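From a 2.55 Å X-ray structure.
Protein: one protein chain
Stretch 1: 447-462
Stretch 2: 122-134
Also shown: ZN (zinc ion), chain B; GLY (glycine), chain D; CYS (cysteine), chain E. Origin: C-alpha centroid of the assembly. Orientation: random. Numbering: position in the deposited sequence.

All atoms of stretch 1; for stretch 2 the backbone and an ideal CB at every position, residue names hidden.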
ATOM      1  N   ASP A 447      -5.567  -9.938 -22.937  1.00 16.34           N
ATOM      2  CA  ASP A 447      -6.217 -10.878 -22.040  1.00 19.57           C
ATOM      3  C   ASP A 447      -6.270 -10.357 -20.594  1.00 18.87           C
ATOM      4  O   ASP A 447      -7.036 -10.841 -19.769  1.00 17.12           O
ATOM      5  CB  ASP A 447      -5.529 -12.253 -22.138  1.00 18.40           C
ATOM      6  CG  ASP A 447      -5.988 -13.042 -23.359  1.00 18.77           C
ATOM      7  OD1 ASP A 447      -6.696 -12.461 -24.196  1.00 16.94           O
ATOM      8  OD2 ASP A 447      -5.655 -14.239 -23.489  1.00 19.23           O
ATOM      9  N   GLY A 448      -5.459  -9.351 -20.298  1.00 20.35           N
ATOM     10  CA  GLY A 448      -5.468  -8.746 -18.986  1.00 18.13           C
ATOM     11  C   GLY A 448      -4.692  -9.531 -17.943  1.00 20.78           C
ATOM     12  O   GLY A 448      -5.022  -9.470 -16.764  1.00 22.28           O
ATOM     13  N   ALA A 449      -3.666 -10.270 -18.352  1.00 18.45           N
ATOM     14  CA  ALA A 449      -2.835 -10.951 -17.367  1.00 19.19           C
ATOM     15  C   ALA A 449      -2.253  -9.941 -16.370  1.00 20.54           C
ATOM     16  O   ALA A 449      -1.846  -8.844 -16.752  1.00 17.83           O
ATOM     17  CB  ALA A 449      -1.731 -11.744 -18.043  1.00 15.50           C
ATOM     18  N   HIS A 450      -2.247 -10.326 -15.093  1.00 23.95           N
ATOM     19  CA  HIS A 450      -1.738  -9.504 -13.993  1.00 19.42           C
ATOM     20  C   HIS A 450      -2.614  -8.281 -13.760  1.00 21.70           C
ATOM     21  O   HIS A 450      -2.196  -7.319 -13.110  1.00 25.94           O
ATOM     22  CB  HIS A 450      -0.288  -9.073 -14.240  1.00 16.58           C
ATOM     23  CG  HIS A 450       0.681 -10.209 -14.273  1.00 19.49           C
ATOM     24  ND1 HIS A 450       2.032 -10.041 -14.058  1.00 21.64           N
ATOM     25  CD2 HIS A 450       0.497 -11.531 -14.499  1.00 21.00           C
ATOM     26  CE1 HIS A 450       2.639 -11.210 -14.143  1.00 21.78           C
ATOM     27  NE2 HIS A 450       1.731 -12.131 -14.416  1.00 21.78           N
ATOM     28  N   SER A 451      -3.828  -8.318 -14.293  1.00 19.25           N
ATOM     29  CA  SER A 451      -4.711  -7.171 -14.223  1.00 19.55           C
ATOM     30  C   SER A 451      -6.114  -7.590 -13.777  1.00 21.36           C
ATOM     31  O   SER A 451      -6.306  -8.726 -13.353  1.00 23.59           O
ATOM     32  CB  SER A 451      -4.737  -6.472 -15.578  1.00 20.53           C
ATOM     33  OG  SER A 451      -5.339  -5.197 -15.476  1.00 27.14           O
ATOM     34  N   ILE A 452      -7.085  -6.678 -13.849  1.00 22.10           N
ATOM     35  CA  ILE A 452      -8.477  -7.026 -13.557  1.00 23.46           C
ATOM     36  C   ILE A 452      -9.154  -7.595 -14.792  1.00 24.15           C
ATOM     37  O   ILE A 452      -8.784  -7.246 -15.920  1.00 23.55           O
ATOM     38  CB  ILE A 452      -9.318  -5.818 -13.099  1.00 25.00           C
ATOM     39  CG1 ILE A 452      -9.160  -4.660 -14.084  1.00 25.27           C
ATOM     40  CG2 ILE A 452      -8.956  -5.399 -11.669  1.00 21.48           C
ATOM     41  CD1 ILE A 452     -10.141  -3.541 -13.861  1.00 20.37           C
ATOM     42  N   ASN A 453     -10.141  -8.462 -14.562  1.00 22.27           N
ATOM     43  CA  ASN A 453     -10.951  -9.041 -15.630  1.00 22.80           C
ATOM     44  C   ASN A 453     -10.142  -9.878 -16.624  1.00 23.14           C
ATOM     45  O   ASN A 453     -10.381  -9.804 -17.822  1.00 21.65           O
ATOM     46  CB  ASN A 453     -11.731  -7.950 -16.387  1.00 22.72           C
ATOM     47  CG  ASN A 453     -12.675  -7.161 -15.486  1.00 29.54           C
ATOM     48  OD1 ASN A 453     -13.410  -7.729 -14.681  1.00 30.21           O
ATOM     49  ND2 ASN A 453     -12.658  -5.842 -15.624  1.00 30.08           N
ATOM     50  N   GLU A 454      -9.184 -10.658 -16.124  1.00 19.09           N
ATOM     51  CA  GLU A 454      -8.388 -11.535 -16.972  1.00 17.62           C
ATOM     52  C   GLU A 454      -9.308 -12.478 -17.743  1.00 20.16           C
ATOM     53  O   GLU A 454     -10.156 -13.165 -17.159  1.00 21.05           O
ATOM     54  CB  GLU A 454      -7.396 -12.344 -16.137  1.00 19.29           C
ATOM     55  CG  GLU A 454      -6.374 -13.116 -16.961  1.00 16.14           C
ATOM     56  CD  GLU A 454      -5.582 -14.119 -16.140  1.00 16.35           C
ATOM     57  OE1 GLU A 454      -5.270 -13.811 -14.973  1.00 21.01           O
ATOM     58  OE2 GLU A 454      -5.277 -15.224 -16.650  1.00 14.88           O
ATOM     59  N   LYS A 455      -9.148 -12.497 -19.057  1.00 19.08           N
ATOM     60  CA  LYS A 455     -10.045 -13.241 -19.927  1.00 18.61           C
ATOM     61  C   LYS A 455      -9.258 -14.159 -20.852  1.00 21.56           C
ATOM     62  O   LYS A 455      -8.067 -13.952 -21.096  1.00 18.01           O
ATOM     63  CB  LYS A 455     -10.862 -12.279 -20.780  1.00 17.29           C
ATOM     64  CG  LYS A 455     -10.336 -12.135 -22.220  1.00 22.10           C
ATOM     65  CD  LYS A 455     -10.080 -10.676 -22.574  1.00 23.63           C
ATOM     66  CE  LYS A 455      -9.925 -10.464 -24.075  1.00 21.38           C
ATOM     67  NZ  LYS A 455      -8.744 -11.157 -24.640  1.00 18.31           N
ATOM     68  N   LEU A 456      -9.937 -15.183 -21.349  1.00 21.23           N
ATOM     69  CA  LEU A 456      -9.417 -16.016 -22.419  1.00 18.27           C
ATOM     70  C   LEU A 456     -10.548 -16.168 -23.415  1.00 19.86           C
ATOM     71  O   LEU A 456     -11.631 -16.615 -23.050  1.00 21.98           O
ATOM     72  CB  LEU A 456      -8.977 -17.387 -21.907  1.00 17.27           C
ATOM     73  CG  LEU A 456      -8.337 -18.274 -22.993  1.00 17.73           C
ATOM     74  CD1 LEU A 456      -7.213 -17.529 -23.675  1.00 15.29           C
ATOM     75  CD2 LEU A 456      -7.827 -19.608 -22.425  1.00 13.70           C
ATOM     76  N   ASP A 457     -10.320 -15.765 -24.659  1.00 18.89           N
ATOM     77  CA  ASP A 457     -11.345 -15.929 -25.676  1.00 19.43           C
ATOM     78  C   ASP A 457     -11.453 -17.406 -26.004  1.00 20.06           C
ATOM     79  O   ASP A 457     -10.442 -18.092 -26.131  1.00 20.78           O
ATOM     80  CB  ASP A 457     -11.009 -15.118 -26.920  1.00 22.05           C
ATOM     81  CG  ASP A 457     -10.914 -13.633 -26.636  1.00 27.47           C
ATOM     82  OD1 ASP A 457     -11.964 -12.949 -26.603  1.00 26.18           O
ATOM     83  OD2 ASP A 457      -9.779 -13.149 -26.438  1.00 29.16           O
ATOM     84  N   ILE A 458     -12.683 -17.900 -26.108  1.00 21.96           N
ATOM     85  CA  ILE A 458     -12.922 -19.314 -26.376  1.00 21.96           C
ATOM     86  C   ILE A 458     -12.320 -19.718 -27.728  1.00 20.99           C
ATOM     87  O   ILE A 458     -11.866 -20.854 -27.901  1.00 19.84           O
ATOM     88  CB  ILE A 458     -14.429 -19.672 -26.291  1.00 17.44           C
ATOM     89  CG1 ILE A 458     -14.969 -19.325 -24.905  1.00 20.65           C
ATOM     90  CG2 ILE A 458     -14.655 -21.137 -26.539  1.00 16.29           C
ATOM     91  CD1 ILE A 458     -16.420 -19.696 -24.691  1.00 20.14           C
ATOM     92  N   SER A 459     -12.280 -18.772 -28.664  1.00 20.50           N
ATOM     93  CA  SER A 459     -11.678 -19.028 -29.972  1.00 23.62           C
ATOM     94  C   SER A 459     -10.197 -19.335 -29.855  1.00 19.10           C
ATOM     95  O   SER A 459      -9.684 -20.183 -30.572  1.00 20.01           O
ATOM     96  CB  SER A 459     -11.905 -17.865 -30.935  1.00 27.80           C
ATOM     97  OG  SER A 459     -11.206 -16.717 -30.502  1.00 32.41           O
ATOM     98  N   ASN A 460      -9.515 -18.655 -28.937  1.00 23.83           N
ATOM     99  CA  ASN A 460      -8.103 -18.952 -28.663  1.00 22.57           C
ATOM    100  C   ASN A 460      -7.930 -20.235 -27.863  1.00 20.13           C
ATOM    101  O   ASN A 460      -6.952 -20.966 -28.031  1.00 19.69           O
ATOM    102  CB  ASN A 460      -7.442 -17.796 -27.928  1.00 19.12           C
ATOM    103  CG  ASN A 460      -7.257 -16.588 -28.812  1.00 20.68           C
ATOM    104  OD1 ASN A 460      -8.230 -15.925 -29.180  1.00 20.67           O
ATOM    105  ND2 ASN A 460      -6.007 -16.287 -29.155  1.00 17.97           N
ATOM    106  N   PHE A 461      -8.890 -20.501 -26.993  1.00 17.67           N
ATOM    107  CA  PHE A 461      -8.861 -21.712 -26.203  1.00 18.17           C
ATOM    108  C   PHE A 461      -8.966 -22.905 -27.140  1.00 17.68           C
ATOM    109  O   PHE A 461      -8.084 -23.760 -27.163  1.00 18.30           O
ATOM    110  CB  PHE A 461      -9.995 -21.704 -25.179  1.00 15.99           C
ATOM    111  CG  PHE A 461      -9.955 -22.846 -24.236  1.00 13.84           C
ATOM    112  CD1 PHE A 461      -8.747 -23.321 -23.766  1.00 14.74           C
ATOM    113  CD2 PHE A 461     -11.130 -23.461 -23.817  1.00 18.32           C
ATOM    114  CE1 PHE A 461      -8.697 -24.400 -22.894  1.00 16.47           C
ATOM    115  CE2 PHE A 461     -11.096 -24.538 -22.932  1.00 15.68           C
ATOM    116  CZ  PHE A 461      -9.878 -25.003 -22.468  1.00 17.06           C
ATOM    117  N   VAL A 462     -10.027 -22.939 -27.936  1.00 17.09           N
ATOM    118  CA  VAL A 462     -10.229 -24.035 -28.873  1.00 19.96           C
ATOM    119  C   VAL A 462      -9.170 -24.033 -29.975  1.00 20.94           C
ATOM    120  O   VAL A 462      -8.550 -25.066 -30.249  1.00 20.13           O
ATOM    121  CB  VAL A 462     -11.633 -24.003 -29.497  1.00 20.26           C
ATOM    122  CG1 VAL A 462     -11.748 -25.045 -30.595  1.00 15.17           C
ATOM    123  CG2 VAL A 462     -12.692 -24.216 -28.419  1.00 17.33           C
ATOM    124  N   UNK A 122     -16.333 -17.384 -15.042  1.00 16.02           N
ATOM    125  CA  UNK A 122     -17.533 -17.115 -15.807  1.00 17.34           C
ATOM    126  C   UNK A 122     -17.293 -17.425 -17.272  1.00 20.68           C
ATOM    127  O   UNK A 122     -16.422 -16.818 -17.902  1.00 19.30           O
ATOM    128  CB  UNK A 122     -17.977 -15.662 -15.628  1.00 17.34           C
ATOM    129  N   UNK A 123     -18.070 -18.363 -17.809  1.00 17.67           N
ATOM    130  CA  UNK A 123     -17.929 -18.790 -19.197  1.00 19.37           C
ATOM    131  C   UNK A 123     -19.114 -18.303 -20.018  1.00 18.97           C
ATOM    132  O   UNK A 123     -20.233 -18.724 -19.790  1.00 19.86           O
ATOM    133  CB  UNK A 123     -17.807 -20.313 -19.286  1.00 19.37           C
ATOM    134  N   UNK A 124     -18.868 -17.423 -20.976  1.00 19.46           N
ATOM    135  CA  UNK A 124     -19.943 -16.888 -21.803  1.00 20.60           C
ATOM    136  C   UNK A 124     -19.739 -17.321 -23.250  1.00 21.92           C
ATOM    137  O   UNK A 124     -18.984 -16.687 -23.988  1.00 22.71           O
ATOM    138  CB  UNK A 124     -20.003 -15.363 -21.699  1.00 20.60           C
ATOM    139  N   UNK A 125     -20.435 -18.385 -23.648  1.00 20.30           N
ATOM    140  CA  UNK A 125     -20.327 -18.933 -24.991  1.00 23.36           C
ATOM    141  C   UNK A 125     -20.946 -18.011 -26.043  1.00 28.89           C
ATOM    142  O   UNK A 125     -20.647 -18.124 -27.231  1.00 26.28           O
ATOM    143  CB  UNK A 125     -20.996 -20.308 -25.046  1.00 23.36           C
ATOM    144  N   UNK A 126     -21.797 -17.086 -25.608  1.00 27.55           N
ATOM    145  CA  UNK A 126     -22.383 -16.132 -26.538  1.00 23.39           C
ATOM    146  C   UNK A 126     -21.371 -15.060 -26.949  1.00 27.24           C
ATOM    147  O   UNK A 126     -21.239 -14.745 -28.130  1.00 28.17           O
ATOM    148  CB  UNK A 126     -23.618 -15.479 -25.914  1.00 23.39           C
ATOM    149  N   UNK A 127     -20.653 -14.490 -25.986  1.00 25.14           N
ATOM    150  CA  UNK A 127     -19.591 -13.561 -26.342  1.00 23.79           C
ATOM    151  C   UNK A 127     -18.331 -14.322 -26.718  1.00 25.83           C
ATOM    152  O   UNK A 127     -17.448 -13.778 -27.377  1.00 26.53           O
ATOM    153  CB  UNK A 127     -19.308 -12.595 -25.190  1.00 23.79           C
ATOM    154  N   UNK A 128     -18.246 -15.577 -26.280  1.00 20.92           N
ATOM    155  CA  UNK A 128     -17.061 -16.384 -26.495  1.00 20.17           C
ATOM    156  C   UNK A 128     -15.870 -15.978 -25.646  1.00 24.54           C
ATOM    157  O   UNK A 128     -14.747 -15.889 -26.149  1.00 23.43           O
ATOM    158  CB  UNK A 128     -16.669 -16.324 -27.973  1.00 20.17           C
ATOM    159  N   UNK A 129     -16.110 -15.716 -24.361  1.00 23.73           N
ATOM    160  CA  UNK A 129     -15.027 -15.396 -23.429  1.00 22.94           C
ATOM    161  C   UNK A 129     -15.169 -16.127 -22.113  1.00 20.24           C
ATOM    162  O   UNK A 129     -16.270 -16.443 -21.668  1.00 21.26           O
ATOM    163  CB  UNK A 129     -14.977 -13.889 -23.172  1.00 22.94           C
ATOM    164  N   UNK A 130     -14.034 -16.395 -21.500  1.00 20.05           N
ATOM    165  CA  UNK A 130     -13.988 -16.953 -20.163  1.00 19.14           C
ATOM    166  C   UNK A 130     -13.271 -15.933 -19.297  1.00 18.20           C
ATOM    167  O   UNK A 130     -12.172 -15.493 -19.636  1.00 20.11           O
ATOM    168  CB  UNK A 130     -13.294 -18.316 -20.133  1.00 19.14           C
ATOM    169  N   UNK A 131     -13.914 -15.517 -18.210  1.00 19.49           N
ATOM    170  CA  UNK A 131     -13.342 -14.509 -17.307  1.00 17.85           C
ATOM    171  C   UNK A 131     -12.990 -15.139 -15.972  1.00 18.20           C
ATOM    172  O   UNK A 131     -13.840 -15.756 -15.319  1.00 19.34           O
ATOM    173  CB  UNK A 131     -14.315 -13.346 -17.101  1.00 17.85           C
ATOM    174  N   UNK A 132     -11.733 -14.986 -15.569  1.00 15.53           N
ATOM    175  CA  UNK A 132     -11.275 -15.514 -14.296  1.00 14.93           C
ATOM    176  C   UNK A 132      -9.784 -15.321 -14.143  1.00 18.45           C
ATOM    177  O   UNK A 132      -9.063 -15.293 -15.147  1.00 18.13           O
ATOM    178  CB  UNK A 132     -11.634 -16.996 -14.165  1.00 14.93           C
ATOM    179  N   UNK A 133      -9.318 -15.154 -12.903  1.00 16.82           N
ATOM    180  CA  UNK A 133      -7.884 -15.018 -12.646  1.00 16.55           C
ATOM    181  C   UNK A 133      -7.161 -16.320 -12.955  1.00 15.04           C
ATOM    182  O   UNK A 133      -7.512 -17.368 -12.428  1.00 16.26           O
ATOM    183  CB  UNK A 133      -7.632 -14.605 -11.194  1.00 16.55           C
ATOM    184  N   UNK A 134      -6.144 -16.247 -13.803  1.00 14.97           N
ATOM    185  CA  UNK A 134      -5.349 -17.414 -14.122  1.00 13.97           C
ATOM    186  C   UNK A 134      -5.815 -18.136 -15.369  1.00 15.94           C
ATOM    187  O   UNK A 134      -5.199 -19.126 -15.783  1.00 17.27           O
ATOM    188  CB  UNK A 134      -5.360 -18.383 -12.938  1.00 13.97           C
TER
HETATM  189 ZN    ZN B 501       1.963 -14.120 -14.735  1.00 21.94          ZN
HETATM  190  N   GLY D 503       3.596 -13.195 -16.521  1.00 20.01           N
HETATM  191  CA  GLY D 503       4.150 -14.196 -15.630  1.00 20.23           C
HETATM  192  C   GLY D 503       5.477 -13.639 -15.189  1.00 30.28           C
HETATM  193  O   GLY D 503       6.532 -14.082 -15.632  1.00 32.61           O
HETATM  194  N   CYS E 504       5.405 -12.636 -14.321  1.00 36.02           N
HETATM  195  CA  CYS E 504       6.538 -11.786 -14.014  1.00 32.93           C
HETATM  196  C   CYS E 504       6.870 -10.938 -15.245  1.00 23.46           C
HETATM  197  O   CYS E 504       7.084 -11.463 -16.337  1.00 23.01           O
HETATM  198  CB  CYS E 504       7.734 -12.622 -13.551  1.00 31.10           C
HETATM  199  SG  CYS E 504       9.154 -11.674 -13.097  1.00 49.16           S

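Positions 122 to 124 form a strand whose backbone pairs with 129 to 131, one strand removed from stretch 1. At 122 the ideal CB has no atom of stretch 1 within 5.5 Å, so the visible part constrains little, and beta-branched or polar residues would suit; it is Val122. At 123 the CB points sideways and is equally free, so the same range applies, a longer apolar chain being able to reach Ile458; it is Ile123, whose CG2 lies 4.3 Å from Ile458 CD1. At 124 the CB is again sideways and unconstrained, and polar residues would do as well as apolar ones; it is Asp124.

At 125 the ideal CB lies 4.6 Å from Ile458 CD1, pointing sideways, so any chain with an aliphatic stem would do. It is Glu125, whose CG lies 4.1 Å from Ile458 CD1. At 126 the CB points away and at 127 sideways, with nothing of stretch 1 within 5.5 Å of either, so small or polar residues would suit; they are Ala126 and Lys127, and the backbone N of Lys127 bonds Asp124 OD1 at 3.1 Å.

Position 128 has phi/psi of 72/44, which favours glycine, though an ideal CB would still sit 4.4 Å from Ile458 CB. It is Gly128, and Gly128 O accepts from Ile458 N at 2.9 Å.

The strand 129 to 131 runs antiparallel to 455-457 (163°). At 129 the CB shares a face with Lys455 and Asp457, 4.7 Å from Asp457 OD1. Polar or beta-branched residues are plausible; Ile129 CG2 lies 3.3 Å from Asp457 OD1, while Asp457 OD2 forms a salt bridge with Lys455 NZ at 2.9 Å.

At 130 the CB points to the other face, with Leu456, and Ile458 CG1 is 5.2 Å from it. Leu456, Ile458 and Phe461 offer apolar surface, so a long, flexible apolar chain is favoured. Met130 fits: its CE lies 3.7 Å from Leu456 CD2 and 3.5 Å from Phe461 CD2, and its CG is 3.8 Å from Ile458 CG1. Its N and O pair with Leu456 O (2.9 Å) and Leu456 N (2.8 Å).

At 131 the CB returns to the Lys455 face, 4.2 Å from Glu454 O. Polar or long chains suit; Lys131 brings NZ 4.0 Å from Asn453 O.

Position 132, at phi/psi 175/150, donates its N to Glu454 O at 2.9 Å, while its CB direction is away. Small residues seem possible; it is Gly132.

At 133 the CB also points away, yet lies 4.5 Å from Glu454 OE1, and Ser451 O is a further acceptor. A long basic chain that folds back is the natural choice. Arg133 does so: NH1 makes a salt bridge with Glu454 OE1 at 3.0 Å, and both NH1 and NH2 donate to Ser451 O at 2.9 Å.

At 134, phi/psi of 94/-1 would jam a CB against the preceding carbonyl, calling for glycine. Gly134 N donates to Glu454 OE1 at 2.8 Å.

Stretch 2 (122-134) VIDEAKGIMKGRG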
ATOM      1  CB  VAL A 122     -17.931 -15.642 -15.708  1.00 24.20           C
ATOM      2  CG1 VAL A 122     -19.007 -15.305 -16.754  1.00 22.82           C
ATOM      3  CG2 VAL A 122     -18.396 -15.319 -14.298  1.00 24.35           C
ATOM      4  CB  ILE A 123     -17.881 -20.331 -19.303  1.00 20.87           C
ATOM      5  CG1 ILE A 123     -16.671 -20.877 -18.550  1.00 15.21           C
ATOM      6  CG2 ILE A 123     -17.889 -20.778 -20.771  1.00 19.00           C
ATOM      7  CD1 ILE A 123     -16.404 -22.342 -18.790  1.00 15.48           C
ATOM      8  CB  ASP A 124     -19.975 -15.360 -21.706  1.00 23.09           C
ATOM      9  CG  ASP A 124     -21.105 -14.731 -22.520  1.00 27.36           C
ATOM     10  OD1 ASP A 124     -21.804 -15.447 -23.273  1.00 26.61           O
ATOM     11  OD2 ASP A 124     -21.293 -13.498 -22.405  1.00 33.94           O
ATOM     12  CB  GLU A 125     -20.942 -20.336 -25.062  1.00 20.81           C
ATOM     13  CG  GLU A 125     -20.138 -21.375 -24.305  1.00 20.45           C
ATOM     14  CD  GLU A 125     -20.630 -22.794 -24.532  1.00 28.61           C
ATOM     15  OE1 GLU A 125     -21.500 -23.253 -23.762  1.00 28.74           O
ATOM     16  OE2 GLU A 125     -20.131 -23.468 -25.467  1.00 32.22           O
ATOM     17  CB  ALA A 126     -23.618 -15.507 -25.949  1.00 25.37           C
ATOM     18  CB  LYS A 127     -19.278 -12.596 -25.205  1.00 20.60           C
ATOM     19  CG  LYS A 127     -20.371 -11.628 -24.884  1.00 22.11           C
ATOM     20  CD  LYS A 127     -19.872 -10.626 -23.854  1.00 32.51           C
ATOM     21  CE  LYS A 127     -20.990  -9.756 -23.292  1.00 30.39           C
ATOM     22  NZ  LYS A 127     -20.725  -9.453 -21.857  1.00 33.44           N
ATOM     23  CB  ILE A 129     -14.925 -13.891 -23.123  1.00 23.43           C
ATOM     24  CG1 ILE A 129     -16.314 -13.287 -22.962  1.00 29.16           C
ATOM     25  CG2 ILE A 129     -14.191 -13.164 -24.237  1.00 29.53           C
ATOM     26  CD1 ILE A 129     -16.878 -13.377 -21.560  1.00 33.72           C
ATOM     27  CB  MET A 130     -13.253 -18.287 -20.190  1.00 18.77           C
ATOM     28  CG  MET A 130     -13.808 -19.226 -21.254  1.00 16.44           C
ATOM     29  SD  MET A 130     -13.049 -20.861 -21.259  1.00 20.51           S
ATOM     30  CE  MET A 130     -11.416 -20.531 -21.916  1.00 14.22           C
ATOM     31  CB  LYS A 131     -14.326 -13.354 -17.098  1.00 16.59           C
ATOM     32  CG  LYS A 131     -15.004 -12.931 -18.382  1.00 22.55           C
ATOM     33  CD  LYS A 131     -15.991 -11.806 -18.166  1.00 30.23           C
ATOM     34  CE  LYS A 131     -15.236 -10.489 -18.022  1.00 46.28           C
ATOM     35  NZ  LYS A 131     -14.155 -10.366 -19.053  1.00 31.07           N
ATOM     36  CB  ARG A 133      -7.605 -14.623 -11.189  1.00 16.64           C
ATOM     37  CG  ARG A 133      -6.148 -14.831 -10.763  1.00 15.14           C
ATOM     38  CD  ARG A 133      -5.178 -13.929 -11.561  1.00 16.85           C
ATOM     39  NE  ARG A 133      -5.099 -12.565 -11.027  1.00 17.08           N
ATOM     40  CZ  ARG A 133      -5.270 -11.455 -11.740  1.00 17.67           C
ATOM     41  NH1 ARG A 133      -5.544 -11.521 -13.033  1.00 18.67           N
ATOM     42  NH2 ARG A 133      -5.166 -10.273 -11.159  1.00 16.43           N
TER
HETATM   43  O   HOH W   1     -14.010 -16.612 -28.802  1.00 21.20           O
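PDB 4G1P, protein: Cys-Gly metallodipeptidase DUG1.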